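Local atomic coordinates of protein phosphatase Slingshot homolog 2 (Homo sapiens, PDB entry 2NT2), a protein that dephosphorylates and so activates the actin-depolymerizing factor cofilin, through its protein-tyrosine-phosphatase-family catalytic domain, and thereby regulates actin filament dynamics. Residues A[69-74]-A[100-105]; A[42-45]-A[49-52]. The protein carries 1 engineered substitution. All coordinates share one frame; numbering follows the deposited sequence.

How the contacts relate
Both contacts lie in the dual-specificity phosphatase catalytic domain. They follow one another along the chain, contact 2 closing before contact 1 opens. Contact 2 ties the loop 42-45 to strand 49-52, an outermost strand of the sheet. Contact 1 pairs the next helix, 67-79, with helix 94-107. Their centres are about 18 Å apart, yet they touch. Phe73, on helix 67-79, lays its CZ 3.4 Å from Glu49 O, and its ring meets that of His51. Contact 1 lies away from the active site. Contact 2 is nearer: the side chain of Phe43 is about 11 Å from that of Ser88, the engineered residue at the phosphocysteine position.

Contact 1 (A[69-74]-A[100-105]); sequences DTYKFI and IAYAMK
Helix segments 69-74 and 100-105 cross at -76° with their axes 9.9 Å apart, and the CA atoms of Tyr71 and Tyr102 come closest, at 5.9 Å. Three side-chain pairs fill the crossing. The two tyrosines meet at one side of each ring, CD1 of Tyr71 lying 3.4 Å from CD1 of Tyr102. Their planes are inclined at 39°, so the pair is neither a stack nor edge-to-face. Tyr71 has CG anti to its own N (chi1 -179°), which brings the end of the side chain in toward helix 94-107, between Tyr102 and Lys105. Lys105 crosses this ring at about a right angle. Its CE sits over the centre of one face, 3.7 Å from the centroid of the Tyr71 ring, in a CH-pi contact. The chain bends at its last torsion, and NZ stays over the same face, 4.4 Å from the Tyr71 centroid. This is a cation-pi contact, and CG and CD of Lys105 add packing along CD1 of Tyr71. A leucine in place of Tyr71 would probably leave the Lys105 ammonium without its aromatic face and open a gap beside Tyr102. About one turn further along its helix from Tyr71, Ile74 covers one face of the Tyr102 ring. Its CG2 lies 3.6 Å from CZ of Tyr102, offset toward the rim, while Ile74 CD1 reaches Tyr102 CG. The Tyr102 hydroxyl is hydrogen-bonded to His10 NE2, which fixes the far end of a buried ring. Helix 129-143 packs on helix 94-107 at Ala101 and Met104. The contact is helix-helix packing with one cation-pi and two CH-pi contacts. It joins helix 67-79 to helix 94-107, which follows the family's phosphate-binding P-loop, carrier of the catalytic position Ser88.

Contact 2 (A[42-45]-A[49-52]); sequences NFFP and EYHN
Tyr50 and Asn42 bury the most surface here, and they lie flat against each other. The Asn42 side chain runs over one face of the Tyr50 ring in the direction opposite to the tyrosine. The amide and ring planes are only 11° apart, so the pair is stacked. CB of Asn42 stands over the ring centre, 3.7 Å from the Tyr50 centroid. The amide carries on toward the root of the ring, where Asn42 CG is 3.4 Å from Tyr50 CD2. With CG anti to the carbonyl carbon (chi1 -68°), Asn42 lays its amide along the ring and brings the end to Asn52. There the two amides pair through both of their polar atoms. Asn42 ND2 gives a bond of 2.8 Å to Asn52 OD1, and Asn52 ND2 returns one of 3.1 Å to Asn42 OD1. Each donor meets a lone pair in the plane of the acceptor's carbonyl. The amide planes are turned 36° against each other, and each acceptor sits somewhat out of the donor's amide plane. Both bonds are moderately bent. At the far end of the ring, the Tyr50 hydroxyl accepts a hydrogen bond of 2.9 Å from Phe44 N. Phe44 O lies in the ring plane at the edge, 3.5 Å from Tyr50 CE1. Asn42 and Asn52 also touch Asn35 of strand 30-35, and His51 is hydrogen-bonded by backbone to that strand. The loop 42-45 is thus fastened at the edge of the sheet, on the surface. The chemistry is hydrogen bonding between uncharged groups beside an amide-ring stack. Because each amide both gives and accepts, the reciprocal pair probably fixes the flip of both asparagines, while the tyrosine hydroxyl satisfies a backbone N-H of a loop without regular structure.

Contact 1 (A[69-74]-A[100-105])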
ATOM      1  N   ASP A  69       2.748  -1.191 -11.034  1.00 20.32           N
ATOM      2  CA  ASP A  69       3.576  -0.043 -10.698  1.00 20.99           C
ATOM      3  C   ASP A  69       3.896  -0.070  -9.203  1.00 19.88           C
ATOM      4  O   ASP A  69       5.029   0.121  -8.770  1.00 22.20           O
ATOM      5  CB  ASP A  69       2.847   1.263 -11.001  1.00 23.48           C
ATOM      6  CG  ASP A  69       2.767   1.612 -12.468  1.00 31.74           C
ATOM      7  OD1 ASP A  69       3.179   0.790 -13.313  1.00 33.22           O
ATOM      8  OD2 ASP A  69       2.285   2.726 -12.780  1.00 32.73           O
ATOM      9  N   THR A  70       2.842  -0.302  -8.422  1.00 16.64           N
ATOM     10  CA  THR A  70       2.988  -0.411  -6.973  1.00 13.10           C
ATOM     11  C   THR A  70       3.840  -1.631  -6.642  1.00 16.21           C
ATOM     12  O   THR A  70       4.758  -1.572  -5.822  1.00 16.59           O
ATOM     13  CB  THR A  70       1.621  -0.473  -6.281  1.00 15.43           C
ATOM     14  OG1 THR A  70       0.860  -1.595  -6.739  1.00 17.15           O
ATOM     15  CG2 THR A  70       0.777   0.746  -6.662  1.00 10.85           C
ATOM     16  N   TYR A  71       3.553  -2.731  -7.337  1.00 15.73           N
ATOM     17  CA  TYR A  71       4.364  -3.929  -7.197  1.00 18.47           C
ATOM     18  C   TYR A  71       5.843  -3.620  -7.425  1.00 22.80           C
ATOM     19  O   TYR A  71       6.682  -4.021  -6.614  1.00 29.42           O
ATOM     20  CB  TYR A  71       3.927  -5.021  -8.189  1.00 17.86           C
ATOM     21  CG  TYR A  71       4.752  -6.282  -8.025  1.00 22.50           C
ATOM     22  CD1 TYR A  71       4.459  -7.179  -7.002  1.00 26.08           C
ATOM     23  CD2 TYR A  71       5.808  -6.585  -8.869  1.00 24.45           C
ATOM     24  CE1 TYR A  71       5.195  -8.336  -6.832  1.00 29.19           C
ATOM     25  CE2 TYR A  71       6.552  -7.740  -8.707  1.00 28.43           C
ATOM     26  CZ  TYR A  71       6.241  -8.612  -7.686  1.00 30.38           C
ATOM     27  OH  TYR A  71       6.971  -9.764  -7.513  1.00 36.51           O
ATOM     28  N   LYS A  72       6.129  -2.939  -8.523  1.00 17.92           N
ATOM     29  CA  LYS A  72       7.476  -2.583  -8.945  1.00 24.46           C
ATOM     30  C   LYS A  72       8.241  -1.842  -7.850  1.00 22.66           C
ATOM     31  O   LYS A  72       9.386  -2.160  -7.532  1.00 30.27           O
ATOM     32  CB  LYS A  72       7.409  -1.715 -10.207  1.00 31.93           C
ATOM     33  CG  LYS A  72       8.550  -1.907 -11.183  1.00 40.62           C
ATOM     34  CD  LYS A  72       9.428  -0.666 -11.290  1.00 43.41           C
ATOM     35  CE  LYS A  72      10.909  -0.993 -11.185  1.00 45.66           C
ATOM     36  NZ  LYS A  72      11.277  -1.501  -9.831  1.00 58.48           N
ATOM     37  N   PHE A  73       7.594  -0.823  -7.295  1.00 19.26           N
ATOM     38  CA  PHE A  73       8.210   0.011  -6.281  1.00 11.34           C
ATOM     39  C   PHE A  73       8.493  -0.765  -4.998  1.00 17.37           C
ATOM     40  O   PHE A  73       9.611  -0.719  -4.484  1.00 17.59           O
ATOM     41  CB  PHE A  73       7.315   1.219  -5.984  1.00 16.48           C
ATOM     42  CG  PHE A  73       8.007   2.275  -5.133  1.00 24.23           C
ATOM     43  CD1 PHE A  73       9.038   3.030  -5.666  1.00 23.03           C
ATOM     44  CD2 PHE A  73       7.615   2.497  -3.824  1.00 21.14           C
ATOM     45  CE1 PHE A  73       9.675   3.991  -4.909  1.00 20.56           C
ATOM     46  CE2 PHE A  73       8.250   3.458  -3.059  1.00 18.74           C
ATOM     47  CZ  PHE A  73       9.278   4.208  -3.603  1.00 19.35           C
ATOM     48  N   ILE A  74       7.476  -1.456  -4.496  1.00 19.56           N
ATOM     49  CA  ILE A  74       7.586  -2.183  -3.237  1.00 20.20           C
ATOM     50  C   ILE A  74       8.630  -3.292  -3.350  1.00 20.75           C
ATOM     51  O   ILE A  74       9.372  -3.556  -2.411  1.00 24.49           O
ATOM     52  CB  ILE A  74       6.248  -2.827  -2.820  1.00 20.01           C
ATOM     53  CG1 ILE A  74       5.096  -1.846  -2.593  1.00 18.16           C
ATOM     54  CG2 ILE A  74       6.444  -3.710  -1.594  1.00 21.73           C
ATOM     55  CD1 ILE A  74       3.761  -2.526  -2.375  1.00 17.39           C
ATOM     56  N   ILE A 100      -3.064  -5.293  -0.154  1.00 16.41           N
ATOM     57  CA  ILE A 100      -3.665  -6.613  -0.321  1.00 15.85           C
ATOM     58  C   ILE A 100      -3.288  -7.209  -1.676  1.00 13.59           C
ATOM     59  O   ILE A 100      -2.957  -8.389  -1.767  1.00 17.93           O
ATOM     60  CB  ILE A 100      -5.193  -6.580  -0.169  1.00 20.90           C
ATOM     61  CG1 ILE A 100      -5.687  -6.335   1.253  1.00 19.91           C
ATOM     62  CG2 ILE A 100      -5.793  -7.869  -0.721  1.00 15.19           C
ATOM     63  CD1 ILE A 100      -6.889  -5.424   1.372  1.00 14.58           C
ATOM     64  N   ALA A 101      -3.347  -6.392  -2.720  1.00 12.01           N
ATOM     65  CA  ALA A 101      -3.002  -6.786  -4.072  1.00 12.40           C
ATOM     66  C   ALA A 101      -1.549  -7.229  -4.168  1.00 16.81           C
ATOM     67  O   ALA A 101      -1.239  -8.215  -4.831  1.00 14.43           O
ATOM     68  CB  ALA A 101      -3.248  -5.643  -5.049  1.00  6.22           C
ATOM     69  N   TYR A 102      -0.644  -6.488  -3.530  1.00 13.25           N
ATOM     70  CA  TYR A 102       0.767  -6.873  -3.600  1.00 14.82           C
ATOM     71  C   TYR A 102       0.978  -8.274  -3.022  1.00 15.86           C
ATOM     72  O   TYR A 102       1.694  -9.087  -3.602  1.00 17.84           O
ATOM     73  CB  TYR A 102       1.640  -5.861  -2.864  1.00 14.30           C
ATOM     74  CG  TYR A 102       3.080  -6.303  -2.716  1.00 21.60           C
ATOM     75  CD1 TYR A 102       3.957  -6.235  -3.791  1.00 15.62           C
ATOM     76  CD2 TYR A 102       3.563  -6.788  -1.509  1.00 25.84           C
ATOM     77  CE1 TYR A 102       5.273  -6.637  -3.671  1.00 19.07           C
ATOM     78  CE2 TYR A 102       4.880  -7.192  -1.378  1.00 28.88           C
ATOM     79  CZ  TYR A 102       5.731  -7.114  -2.461  1.00 23.83           C
ATOM     80  OH  TYR A 102       7.041  -7.515  -2.325  1.00 21.80           O
ATOM     81  N   ALA A 103       0.352  -8.552  -1.887  1.00 15.81           N
ATOM     82  CA  ALA A 103       0.454  -9.848  -1.226  1.00 13.75           C
ATOM     83  C   ALA A 103      -0.092 -10.975  -2.092  1.00 15.19           C
ATOM     84  O   ALA A 103       0.500 -12.057  -2.182  1.00 26.51           O
ATOM     85  CB  ALA A 103      -0.250  -9.815   0.121  1.00 14.63           C
ATOM     86  N   MET A 104      -1.215 -10.734  -2.764  1.00 15.79           N
ATOM     87  CA  MET A 104      -1.758 -11.707  -3.713  1.00 13.89           C
ATOM     88  C   MET A 104      -0.724 -12.028  -4.791  1.00 17.13           C
ATOM     89  O   MET A 104      -0.384 -13.176  -5.055  1.00 13.24           O
ATOM     90  CB  MET A 104      -3.010 -11.154  -4.389  1.00 17.79           C
ATOM     91  CG  MET A 104      -4.265 -11.147  -3.544  1.00 15.99           C
ATOM     92  SD  MET A 104      -5.585 -10.131  -4.238  1.00 21.35           S
ATOM     93  CE  MET A 104      -6.001 -11.044  -5.715  1.00 18.44           C
ATOM     94  N   LYS A 105      -0.223 -10.962  -5.410  1.00 16.07           N
ATOM     95  CA  LYS A 105       0.785 -11.102  -6.452  1.00 22.46           C
ATOM     96  C   LYS A 105       2.072 -11.736  -5.931  1.00 27.50           C
ATOM     97  O   LYS A 105       2.561 -12.723  -6.481  1.00 36.28           O
ATOM     98  CB  LYS A 105       1.106  -9.733  -7.065  1.00 17.36           C
ATOM     99  CG  LYS A 105       1.976  -9.844  -8.311  1.00 22.33           C
ATOM    100  CD  LYS A 105       1.699  -8.717  -9.295  1.00 20.46           C
ATOM    101  CE  LYS A 105       2.888  -8.529 -10.231  1.00 23.10           C
ATOM    102  NZ  LYS A 105       3.275  -9.816 -10.878  1.00 26.98           N
TER

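Contact 2 (A[42-45]-A[49-52])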
ATOM      1  N   ASN A  42       4.169  14.599  -0.385  1.00 20.54           N
ATOM      2  CA  ASN A  42       5.438  13.990  -0.055  1.00 21.45           C
ATOM      3  C   ASN A  42       6.162  14.879   0.965  1.00 21.83           C
ATOM      4  O   ASN A  42       6.809  15.858   0.595  1.00 18.92           O
ATOM      5  CB  ASN A  42       6.326  13.827  -1.283  1.00 23.56           C
ATOM      6  CG  ASN A  42       5.833  12.821  -2.295  1.00 26.64           C
ATOM      7  OD1 ASN A  42       6.465  12.637  -3.339  1.00 30.00           O
ATOM      8  ND2 ASN A  42       4.721  12.158  -1.991  1.00 14.08           N
ATOM      9  N   PHE A  43       6.008  14.560   2.240  1.00 20.97           N
ATOM     10  CA  PHE A  43       6.481  15.397   3.324  1.00 21.26           C
ATOM     11  C   PHE A  43       7.987  15.566   3.360  1.00 26.40           C
ATOM     12  O   PHE A  43       8.478  16.630   3.758  1.00 29.26           O
ATOM     13  CB  PHE A  43       5.990  14.809   4.662  1.00 21.08           C
ATOM     14  CG  PHE A  43       4.469  14.827   4.766  1.00 28.11           C
ATOM     15  CD1 PHE A  43       3.780  16.028   4.829  1.00 26.75           C
ATOM     16  CD2 PHE A  43       3.751  13.644   4.799  1.00 27.85           C
ATOM     17  CE1 PHE A  43       2.401  16.054   4.923  1.00 20.39           C
ATOM     18  CE2 PHE A  43       2.370  13.662   4.891  1.00 28.95           C
ATOM     19  CZ  PHE A  43       1.694  14.867   4.950  1.00 23.21           C
ATOM     20  N   PHE A  44       8.765  14.546   2.988  1.00 27.24           N
ATOM     21  CA  PHE A  44      10.215  14.649   3.182  1.00 24.53           C
ATOM     22  C   PHE A  44      11.018  14.332   1.934  1.00 27.69           C
ATOM     23  O   PHE A  44      11.806  13.379   1.905  1.00 19.70           O
ATOM     24  CB  PHE A  44      10.653  13.733   4.339  1.00 23.81           C
ATOM     25  CG  PHE A  44       9.724  13.812   5.544  1.00 26.87           C
ATOM     26  CD1 PHE A  44       8.827  12.794   5.820  1.00 23.88           C
ATOM     27  CD2 PHE A  44       9.762  14.914   6.381  1.00 30.10           C
ATOM     28  CE1 PHE A  44       7.979  12.870   6.909  1.00 24.05           C
ATOM     29  CE2 PHE A  44       8.913  15.001   7.473  1.00 24.34           C
ATOM     30  CZ  PHE A  44       8.019  13.980   7.735  1.00 23.93           C
ATOM     31  N   PRO A  45      10.874  15.113   0.871  1.00 35.77           N
ATOM     32  CA  PRO A  45      11.705  14.866  -0.321  1.00 40.15           C
ATOM     33  C   PRO A  45      13.168  15.170  -0.011  1.00 45.29           C
ATOM     34  O   PRO A  45      13.491  16.237   0.515  1.00 57.56           O
ATOM     35  CB  PRO A  45      11.151  15.838  -1.357  1.00 36.31           C
ATOM     36  CG  PRO A  45       9.836  16.299  -0.827  1.00 34.24           C
ATOM     37  CD  PRO A  45       9.958  16.245   0.675  1.00 34.36           C
ATOM     38  N   GLU A  49      12.788   8.130  -0.833  1.00 25.55           N
ATOM     39  CA  GLU A  49      12.415   7.854  -2.210  1.00 31.64           C
ATOM     40  C   GLU A  49      10.903   7.643  -2.314  1.00 29.14           C
ATOM     41  O   GLU A  49      10.370   6.753  -1.646  1.00 22.13           O
ATOM     42  CB  GLU A  49      13.145   6.601  -2.684  1.00 39.67           C
ATOM     43  CG  GLU A  49      14.110   6.848  -3.831  1.00 48.27           C
ATOM     44  CD  GLU A  49      14.000   5.758  -4.884  1.00 52.03           C
ATOM     45  OE1 GLU A  49      12.909   5.584  -5.466  1.00 50.94           O
ATOM     46  OE2 GLU A  49      15.016   5.075  -5.123  1.00 60.11           O
ATOM     47  N   TYR A  50      10.250   8.447  -3.141  1.00 27.25           N
ATOM     48  CA  TYR A  50       8.800   8.455  -3.249  1.00 22.48           C
ATOM     49  C   TYR A  50       8.292   7.857  -4.557  1.00 23.69           C
ATOM     50  O   TYR A  50       8.943   7.966  -5.593  1.00 23.77           O
ATOM     51  CB  TYR A  50       8.253   9.883  -3.115  1.00 21.71           C
ATOM     52  CG  TYR A  50       8.280  10.397  -1.695  1.00 18.86           C
ATOM     53  CD1 TYR A  50       9.330  11.196  -1.259  1.00 14.77           C
ATOM     54  CD2 TYR A  50       7.269  10.082  -0.796  1.00 10.94           C
ATOM     55  CE1 TYR A  50       9.365  11.668   0.035  1.00 11.39           C
ATOM     56  CE2 TYR A  50       7.307  10.556   0.503  1.00 10.65           C
ATOM     57  CZ  TYR A  50       8.358  11.348   0.912  1.00 12.21           C
ATOM     58  OH  TYR A  50       8.408  11.829   2.199  1.00 19.41           O
ATOM     59  N   HIS A  51       7.111   7.254  -4.473  1.00 22.09           N
ATOM     60  CA  HIS A  51       6.322   6.880  -5.634  1.00 22.41           C
ATOM     61  C   HIS A  51       4.859   7.261  -5.409  1.00 17.64           C
ATOM     62  O   HIS A  51       4.282   6.949  -4.365  1.00 28.04           O
ATOM     63  CB  HIS A  51       6.443   5.392  -5.958  1.00 24.24           C
ATOM     64  CG  HIS A  51       5.962   5.055  -7.344  1.00 29.63           C
ATOM     65  ND1 HIS A  51       6.816   4.975  -8.419  1.00 33.63           N
ATOM     66  CD2 HIS A  51       4.733   4.782  -7.836  1.00 30.00           C
ATOM     67  CE1 HIS A  51       6.140   4.669  -9.513  1.00 30.30           C
ATOM     68  NE2 HIS A  51       4.867   4.547  -9.182  1.00 30.32           N
ATOM     69  N   ASN A  52       4.261   7.959  -6.366  1.00 16.98           N
ATOM     70  CA  ASN A  52       2.928   8.519  -6.145  1.00 19.60           C
ATOM     71  C   ASN A  52       1.894   7.962  -7.113  1.00 16.17           C
ATOM     72  O   ASN A  52       2.145   7.846  -8.313  1.00 23.63           O
ATOM     73  CB  ASN A  52       3.007  10.048  -6.242  1.00 23.96           C
ATOM     74  CG  ASN A  52       3.810  10.641  -5.099  1.00 24.84           C
ATOM     75  OD1 ASN A  52       3.236  11.186  -4.152  1.00 23.40           O
ATOM     76  ND2 ASN A  52       5.133  10.529  -5.161  1.00 12.55           N
TER